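Local coordinates for protein adenosine kinase, putative (Trypanosoma brucei, PDB 3OTX) that probably catalyses the transfer of a phosphate from ATP to adenosine, giving AMP and ADP in the purine salvage pathway, at residues L41-E44 against R45-G48; D26-L29 against V30-L34; L317-C320 against C321-G324; A74-M77 against Q78-Y81. The protein carries 1 engineered substitution. One frame throughout, in Å; residues are numbered along the deposited sequence.

Interaction 1: L41-E44 against R45-G48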
# COMPACT_ATOMS: atom_id res chain seq x y z
N LEU A 41 -7.62 5.36 -11.42
CA LEU A 41 -6.58 5.74 -12.36
C LEU A 41 -7.06 6.89 -13.23
O LEU A 41 -8.23 6.93 -13.65
CB LEU A 41 -6.22 4.54 -13.26
CG LEU A 41 -5.77 3.31 -12.44
CD1 LEU A 41 -5.49 2.17 -13.40
CD2 LEU A 41 -4.56 3.60 -11.59
N LEU A 42 -6.15 7.82 -13.51
CA LEU A 42 -6.48 8.92 -14.40
C LEU A 42 -7.02 8.39 -15.72
O LEU A 42 -6.44 7.48 -16.31
CB LEU A 42 -5.23 9.75 -14.67
CG LEU A 42 -5.43 10.89 -15.66
CD1 LEU A 42 -6.14 12.01 -14.95
CD2 LEU A 42 -4.04 11.35 -16.12
N SER A 43 -8.16 8.94 -16.15
CA SER A 43 -8.70 8.62 -17.46
C SER A 43 -9.01 9.89 -18.24
O SER A 43 -8.89 11.00 -17.72
CB SER A 43 -9.96 7.78 -17.32
OG SER A 43 -11.07 8.57 -16.90
N GLU A 44 -9.42 9.74 -19.50
CA GLU A 44 -9.76 10.84 -20.34
C GLU A 44 -10.86 11.69 -19.66
O GLU A 44 -10.85 12.89 -19.80
CB GLU A 44 -10.24 10.29 -21.69
CG GLU A 44 -10.55 11.35 -22.72
CD GLU A 44 -9.31 12.05 -23.26
OE1 GLU A 44 -8.17 11.60 -22.95
OE2 GLU A 44 -9.49 13.04 -23.99
N ARG A 45 -11.75 11.06 -18.89
CA ARG A 45 -12.78 11.79 -18.14
C ARG A 45 -12.19 12.90 -17.26
O ARG A 45 -12.81 13.97 -17.10
CB ARG A 45 -13.63 10.83 -17.29
CG ARG A 45 -14.75 11.50 -16.47
CD ARG A 45 -15.77 12.22 -17.32
NE ARG A 45 -16.76 12.99 -16.53
CZ ARG A 45 -16.58 14.21 -16.06
NH1 ARG A 45 -15.46 14.88 -16.31
NH2 ARG A 45 -17.56 14.81 -15.37
N GLN A 46 -10.97 12.65 -16.75
CA GLN A 46 -10.29 13.63 -15.88
C GLN A 46 -9.31 14.57 -16.60
O GLN A 46 -8.52 15.25 -15.94
CB GLN A 46 -9.61 12.97 -14.70
CG GLN A 46 -10.55 12.29 -13.69
CD GLN A 46 -11.14 10.99 -14.21
OE1 GLN A 46 -10.44 10.15 -14.76
NE2 GLN A 46 -12.44 10.81 -14.02
N LYS A 47 -9.37 14.61 -17.93
CA LYS A 47 -8.48 15.48 -18.71
C LYS A 47 -8.41 16.88 -18.08
O LYS A 47 -9.43 17.50 -17.83
CB LYS A 47 -8.98 15.55 -20.16
CG LYS A 47 -8.12 16.37 -21.13
CD LYS A 47 -8.81 16.44 -22.49
CE LYS A 47 -8.13 17.41 -23.45
NZ LYS A 47 -8.52 17.09 -24.86
N GLY A 48 -7.20 17.33 -17.80
CA GLY A 48 -6.97 18.66 -17.24
C GLY A 48 -6.92 18.79 -15.73
O GLY A 48 -6.68 19.88 -15.21
O HOH W 1 -7.86 13.85 -25.70
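Gln46 OE1 is gripped twice by Ser43, and this is the tight part of the contact. The backbone Ser43 N donates to it at 2.9 Å, nearly in line with the side-chain C=O (160°). The Ser43 OG hydroxyl donates at 2.7 Å, from a direction tilted out of the amide plane. Ser43 OG can reach because it sits between the backbone N and the carbonyl carbon (chi1 75°). Gln46 N in turn donates to Ser43 O at 2.8 Å, so both ends of the glutamine are held by one serine. A bend at chi2 (73°) folds the Gln46 amide back over the turn. Its other end, Gln46 NE2, bonds to Tyr32 O. On the flank, Leu42 CD1 rests on Gln46 CB at 3.6 Å.

The solvent side is looser. The Glu44 and Lys47 side chains lie alongside each other and point the same way. Glu44 OE2 stays 4.3 Å from Lys47 NZ, beyond a salt bridge. A water joins them, with only a weak bond to the lysine. Arg45 turns away from the contact and bonds through NH1 to Lys31 O.

Lys47 N to Glu44 O, at 2.9 Å, adds a second i-to-i+3 bond, and the chain turns a corner. This is a short 3-10 turn joining strand 39-41 of the small lid sheet to helix 49-54 in a PfkB (ribokinase-like) kinase. Leu41, at the strand end, touches the bound AP5.

Interaction 2: D26-L29 against V30-L34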
# COMPACT_ATOMS: atom_id res chain seq x y z
N ASP A 26 -16.71 20.59 -3.64
CA ASP A 26 -17.53 19.48 -4.08
C ASP A 26 -17.79 19.57 -5.58
O ASP A 26 -17.85 18.54 -6.26
CB ASP A 26 -18.85 19.47 -3.30
CG ASP A 26 -18.65 19.15 -1.83
OD1 ASP A 26 -17.49 18.90 -1.42
OD2 ASP A 26 -19.65 19.14 -1.08
N GLU A 27 -17.92 20.80 -6.08
CA GLU A 27 -18.11 21.03 -7.51
C GLU A 27 -16.90 20.60 -8.34
O GLU A 27 -17.08 20.20 -9.49
CB GLU A 27 -18.44 22.49 -7.82
CG GLU A 27 -19.00 22.67 -9.25
CD GLU A 27 -18.58 23.96 -9.92
OE1 GLU A 27 -19.17 25.01 -9.60
OE2 GLU A 27 -17.66 23.91 -10.78
N PHE A 28 -15.69 20.73 -7.78
CA PHE A 28 -14.47 20.24 -8.42
C PHE A 28 -14.61 18.74 -8.68
O PHE A 28 -14.34 18.26 -9.79
CB PHE A 28 -13.24 20.54 -7.54
CG PHE A 28 -11.93 20.01 -8.07
CD1 PHE A 28 -11.08 20.83 -8.81
CD2 PHE A 28 -11.54 18.70 -7.82
CE1 PHE A 28 -9.87 20.34 -9.31
CE2 PHE A 28 -10.34 18.21 -8.31
CZ PHE A 28 -9.50 19.03 -9.04
N LEU A 29 -15.07 17.99 -7.68
CA LEU A 29 -15.31 16.57 -7.86
C LEU A 29 -16.36 16.27 -8.94
O LEU A 29 -16.17 15.36 -9.75
CB LEU A 29 -15.63 15.86 -6.53
CG LEU A 29 -14.75 16.03 -5.28
CD1 LEU A 29 -15.35 15.21 -4.13
CD2 LEU A 29 -13.31 15.57 -5.51
N VAL A 30 -17.46 17.01 -8.95
CA VAL A 30 -18.47 16.86 -10.00
C VAL A 30 -17.85 17.13 -11.37
O VAL A 30 -18.03 16.34 -12.30
CB VAL A 30 -19.71 17.75 -9.74
CG1 VAL A 30 -20.70 17.76 -10.94
CG2 VAL A 30 -20.43 17.32 -8.48
N LYS A 31 -17.10 18.24 -11.49
CA LYS A 31 -16.47 18.61 -12.76
C LYS A 31 -15.67 17.46 -13.37
O LYS A 31 -15.79 17.20 -14.58
CB LYS A 31 -15.56 19.81 -12.59
CG LYS A 31 -15.03 20.40 -13.89
CD LYS A 31 -13.93 21.40 -13.58
CE LYS A 31 -13.34 22.01 -14.83
NZ LYS A 31 -12.60 23.24 -14.46
N TYR A 32 -14.90 16.78 -12.52
CA TYR A 32 -13.99 15.72 -12.98
C TYR A 32 -14.55 14.31 -12.94
O TYR A 32 -13.81 13.36 -13.18
CB TYR A 32 -12.61 15.83 -12.27
CG TYR A 32 -11.89 17.06 -12.79
CD1 TYR A 32 -11.83 18.24 -12.03
CD2 TYR A 32 -11.37 17.08 -14.09
CE1 TYR A 32 -11.20 19.37 -12.53
CE2 TYR A 32 -10.75 18.20 -14.59
CZ TYR A 32 -10.68 19.35 -13.82
OH TYR A 32 -10.07 20.46 -14.36
N GLY A 33 -15.83 14.17 -12.58
CA GLY A 33 -16.51 12.88 -12.60
C GLY A 33 -16.06 11.97 -11.48
O GLY A 33 -15.98 10.74 -11.64
N LEU A 34 -15.73 12.56 -10.34
CA LEU A 34 -15.12 11.79 -9.25
C LEU A 34 -16.10 11.46 -8.14
O LEU A 34 -16.99 12.27 -7.84
CB LEU A 34 -13.93 12.53 -8.64
CG LEU A 34 -12.84 13.04 -9.60
CD1 LEU A 34 -11.83 13.92 -8.85
CD2 LEU A 34 -12.12 11.87 -10.29
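Leu29, Phe28 and Val30 carry this contact, at the end of helix 26-31. Leu29 sends its side chain across that of Leu34 at about a right angle. The methyls meet at Leu29 CD2 and Leu34 CD1, 4.0 Å apart. With Leu29 CG anti to the carbonyl carbon (chi1 -50°), the branch leads to Leu34, three residues past the helix end. Both leucines also pack on Thr135 of strand 133-141.

Phe28 meets Tyr32, four residues on. The two rings are set obliquely, with planes at 52° and centroids 5.0 Å apart. Tyr32 CD1 stands 3.8 Å above the middle of one Phe28 face. The closest atoms are Phe28 CE1 and Tyr32 CE1, at 3.6 Å. The same Tyr32 ring turns an edge to the backbone, with CD1 3.4 Å from Phe28 O. Helix 49-54 holds this pair from its far end: Tyr32 OH bonds to Asp52, which also takes a salt bridge from Lys31, and Phe28 packs on Ile49 and Ile53.

Val30 is the exposed member. Its CG2 lies 3.6 Å from Asp26 O, the carbonyl that accepts Val30 N, so the methyl sits against the preceding turn. Regular backbone bonds from Lys31 N to Glu27 O and from Tyr32 N to Phe28 O continue the helix.

Leu34 N then returns to Leu29 O at 2.9 Å and nearly straight (173°). Gly33 N bonds to Val30 O, and Gly33 has positive phi. The helix therefore ends in a Schellman motif.

Interaction 3: L317-C320 against C321-G324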
# COMPACT_ATOMS: atom_id res chain seq x y z
N LEU A 317 0.81 -12.07 15.45
CA LEU A 317 -0.07 -11.35 14.52
C LEU A 317 -0.85 -10.24 15.19
O LEU A 317 -1.01 -9.18 14.62
CB LEU A 317 -1.01 -12.29 13.79
CG LEU A 317 -0.36 -13.18 12.73
CD1 LEU A 317 -1.33 -14.29 12.34
CD2 LEU A 317 0.13 -12.41 11.50
N ARG A 318 -1.34 -10.50 16.41
CA ARG A 318 -2.08 -9.47 17.11
C ARG A 318 -1.21 -8.24 17.43
O ARG A 318 -1.67 -7.08 17.30
CB ARG A 318 -2.70 -10.06 18.36
CG ARG A 318 -3.76 -9.22 18.93
CD ARG A 318 -4.55 -10.04 19.94
NE ARG A 318 -5.49 -9.16 20.60
CZ ARG A 318 -6.81 -9.24 20.45
NH1 ARG A 318 -7.34 -10.20 19.70
NH2 ARG A 318 -7.59 -8.39 21.11
N ARG A 319 0.04 -8.48 17.82
CA ARG A 319 1.01 -7.41 18.05
C ARG A 319 1.34 -6.63 16.78
O ARG A 319 1.60 -5.43 16.85
CB ARG A 319 2.30 -7.96 18.69
CG ARG A 319 3.34 -6.89 19.11
CD ARG A 319 2.69 -5.86 20.02
NE ARG A 319 3.59 -4.80 20.46
CZ ARG A 319 3.21 -3.72 21.16
NH1 ARG A 319 1.95 -3.56 21.52
NH2 ARG A 319 4.11 -2.81 21.52
N CYS A 320 1.37 -7.31 15.64
CA CYS A 320 1.60 -6.67 14.35
C CYS A 320 0.46 -5.69 14.09
O CYS A 320 0.67 -4.54 13.68
CB CYS A 320 1.69 -7.73 13.24
SG CYS A 320 3.22 -8.73 13.35
N CYS A 321 -0.76 -6.13 14.40
CA CYS A 321 -1.94 -5.25 14.31
C CYS A 321 -1.88 -4.05 15.27
O CYS A 321 -2.14 -2.91 14.87
CB CYS A 321 -3.26 -6.04 14.52
SG CYS A 321 -3.62 -7.23 13.24
N GLU A 322 -1.54 -4.29 16.54
CA GLU A 322 -1.32 -3.22 17.52
C GLU A 322 -0.30 -2.21 17.01
O GLU A 322 -0.49 -1.00 17.17
CB GLU A 322 -0.92 -3.80 18.90
CG GLU A 322 -2.06 -4.60 19.53
CD GLU A 322 -1.61 -5.47 20.69
OE1 GLU A 322 -2.52 -6.03 21.34
OE2 GLU A 322 -0.39 -5.58 20.96
N THR A 323 0.78 -2.70 16.40
CA THR A 323 1.83 -1.80 15.89
C THR A 323 1.30 -0.97 14.70
O THR A 323 1.56 0.25 14.62
CB THR A 323 3.08 -2.60 15.49
OG1 THR A 323 3.50 -3.39 16.60
CG2 THR A 323 4.22 -1.64 15.10
N GLY A 324 0.53 -1.61 13.83
CA GLY A 324 -0.10 -0.91 12.71
C GLY A 324 -1.06 0.15 13.23
O GLY A 324 -1.17 1.22 12.62
O HOH W 2 -4.93 -6.14 21.25
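The first turns of helix 317-332 make this contact, near the C-terminal end of the chain in the large domain of the ribokinase-like fold. Backbone bonds of the alpha-helical kind run from Cys321 N to Leu317 O, from Glu322 N to Arg318 O and from Gly324 N to Cys320 O.

The polar side chains sit on top of this frame. Arg319 and Glu322, three residues apart, form a salt bridge. Arg319 NH1 gives a nearly straight bond (171°) to Glu322 OE2 at 3.1 Å. The oxygen lies in the guanidinium plane, at its edge, but the bond meets the carboxylate from above its own plane. The two planes are almost perpendicular, at 83°. The Arg319 chain bends at chi2, which brings its CD within 3.2 Å of Glu322 OE2. The other nitrogens of the group, Arg319 NE and NH2, bond to the carbonyls of Pro347 and Ser346, which joins the helix to the last residues of the chain.

Arg318 lies on the other flank of Glu322. Its NE is 4.4 Å from Glu322 OE1, too far for a salt bridge, and a water sits between them. The water's distance to the carboxylate is unusually short, so that leg is doubtful. Arg318 NH1 pairs with Glu281.

Cys320 faces helix 300-311, touching Phe307 and Tyr311, while Cys321 packs on strands 270-276 and 279-283. Arg319 O takes two bonds from one residue: Thr323 N at 2.9 Å and Thr323 OG1 at 2.8 Å reach it from opposite faces of its carbonyl plane.

Interaction 4: A74-M77 against Q78-Y81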
# COMPACT_ATOMS: atom_id res chain seq x y z
N ALA A 74 7.48 1.66 7.64
CA ALA A 74 8.23 0.49 8.20
C ALA A 74 9.66 0.85 8.57
O ALA A 74 10.12 0.55 9.68
CB ALA A 74 8.19 -0.69 7.20
N GLN A 75 10.33 1.60 7.69
CA GLN A 75 11.72 1.97 7.98
C GLN A 75 11.80 2.91 9.19
O GLN A 75 12.72 2.84 10.00
CB GLN A 75 12.34 2.60 6.71
CG GLN A 75 13.88 2.84 6.77
CD GLN A 75 14.66 1.54 6.81
OE1 GLN A 75 14.56 0.67 5.91
NE2 GLN A 75 15.36 1.34 7.93
N TRP A 76 10.82 3.82 9.32
CA TRP A 76 10.77 4.77 10.44
C TRP A 76 10.71 4.02 11.77
O TRP A 76 11.20 4.50 12.79
CB TRP A 76 9.53 5.68 10.31
CG TRP A 76 9.29 6.65 11.43
CD1 TRP A 76 10.03 7.75 11.73
CD2 TRP A 76 8.20 6.63 12.36
NE1 TRP A 76 9.49 8.41 12.82
CE2 TRP A 76 8.37 7.73 13.22
CE3 TRP A 76 7.11 5.78 12.55
CZ2 TRP A 76 7.48 8.00 14.27
CZ3 TRP A 76 6.22 6.05 13.59
CH2 TRP A 76 6.41 7.15 14.42
N MET A 77 10.09 2.85 11.74
CA MET A 77 9.97 2.03 12.95
C MET A 77 11.20 1.19 13.24
O MET A 77 11.26 0.53 14.29
CB MET A 77 8.79 1.08 12.83
CG MET A 77 7.43 1.74 12.96
SD MET A 77 7.12 2.51 14.55
CE MET A 77 6.96 1.06 15.62
N GLN A 78 12.16 1.16 12.31
CA GLN A 78 13.37 0.37 12.47
C GLN A 78 14.60 1.23 12.14
O GLN A 78 15.37 0.93 11.25
CB GLN A 78 13.32 -0.88 11.56
CG GLN A 78 12.22 -1.92 11.95
CD GLN A 78 12.48 -2.58 13.29
OE1 GLN A 78 13.55 -2.47 13.85
NE2 GLN A 78 11.46 -3.26 13.84
N GLN A 79 14.76 2.36 12.83
CA GLN A 79 15.77 3.32 12.40
C GLN A 79 17.22 2.87 12.67
O GLN A 79 18.14 3.43 12.12
CB GLN A 79 15.50 4.72 12.95
CG GLN A 79 14.33 5.42 12.27
CD GLN A 79 14.09 6.76 12.89
OE1 GLN A 79 15.03 7.48 13.18
NE2 GLN A 79 12.82 7.12 13.08
N ALA A 80 17.40 1.82 13.46
CA ALA A 80 18.74 1.26 13.62
C ALA A 80 19.21 0.47 12.38
O ALA A 80 20.39 0.06 12.29
CB ALA A 80 18.86 0.42 14.91
N TYR A 81 18.32 0.29 11.41
CA TYR A 81 18.58 -0.58 10.27
C TYR A 81 18.42 0.12 8.94
O TYR A 81 18.05 -0.49 7.95
CB TYR A 81 17.67 -1.82 10.35
CG TYR A 81 17.96 -2.57 11.60
CD1 TYR A 81 19.07 -3.40 11.68
CD2 TYR A 81 17.17 -2.39 12.75
CE1 TYR A 81 19.38 -4.06 12.86
CE2 TYR A 81 17.47 -3.04 13.94
CZ TYR A 81 18.57 -3.86 13.97
OH TYR A 81 18.84 -4.51 15.15
O HOH W 3 12.80 3.61 14.77
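Trp76 O accepts two bonds, one from Gln79 NE2 and one from a water. Gln79 NE2 donates to Trp76 O at 3.1 Å, in the carbonyl plane and on a lone pair. The oxygen also lies near the plane of the Gln79 amide. The water donates to Trp76 O at 2.7 Å, and the same water accepts from Gln79 N at 3.0 Å. Gln79 thus reaches one carbonyl by its side chain directly and by its backbone through water.

The Gln79 chain runs extended beyond CG (chi2 178°), which carries the amide back alongside the indole. Gln79 NE2 comes within 3.2 Å of Trp76 CD1. The side chains cross obliquely, with amide and ring planes 36° apart. Gln79 NE2 also bonds to Glu341 O, which ties the turn to a later loop.

Gln78 N donates to Gln75 O at 2.9 Å, from well above the carbonyl plane. This is an i-to-i+3 bond of the 3-10 kind. The Gln75 chain folds at chi2 toward the following loop. Its NE2 lies 3.3 Å from Tyr81 O. The Gln78 side chain bends over the Met77 carbonyl, with Gln78 CD 3.5 Å from Met77 O.

Helix 66-76 runs out here into the loop that leads to strand 86-89. Met77 packs against Thr323, Tyr326 and Thr327 of helix 317-332, and Gln78 NE2 bonds to Ser309 O of helix 300-311.

Along the chain the order is interaction 2, interaction 1, interaction 4, interaction 3, and all four belong to the same PfkB-type kinase fold. They form two pairs. Interactions 1 and 2 have centres 12 Å apart and touch through hydrogen bonds from residues 45-46 to the end of helix 26-31. Both adjoin strand 133-141 of the five-stranded lid sheet. Interactions 3 and 4 have centres 16 Å apart and touch where Met77 packs on Thr323, beside helix 300-311. The pairs lie on opposite sides of the chain's centre, 37 to 39 Å apart between centres. The first pair belongs to the lid region and the second to the large domain, with the bound AP5 between them.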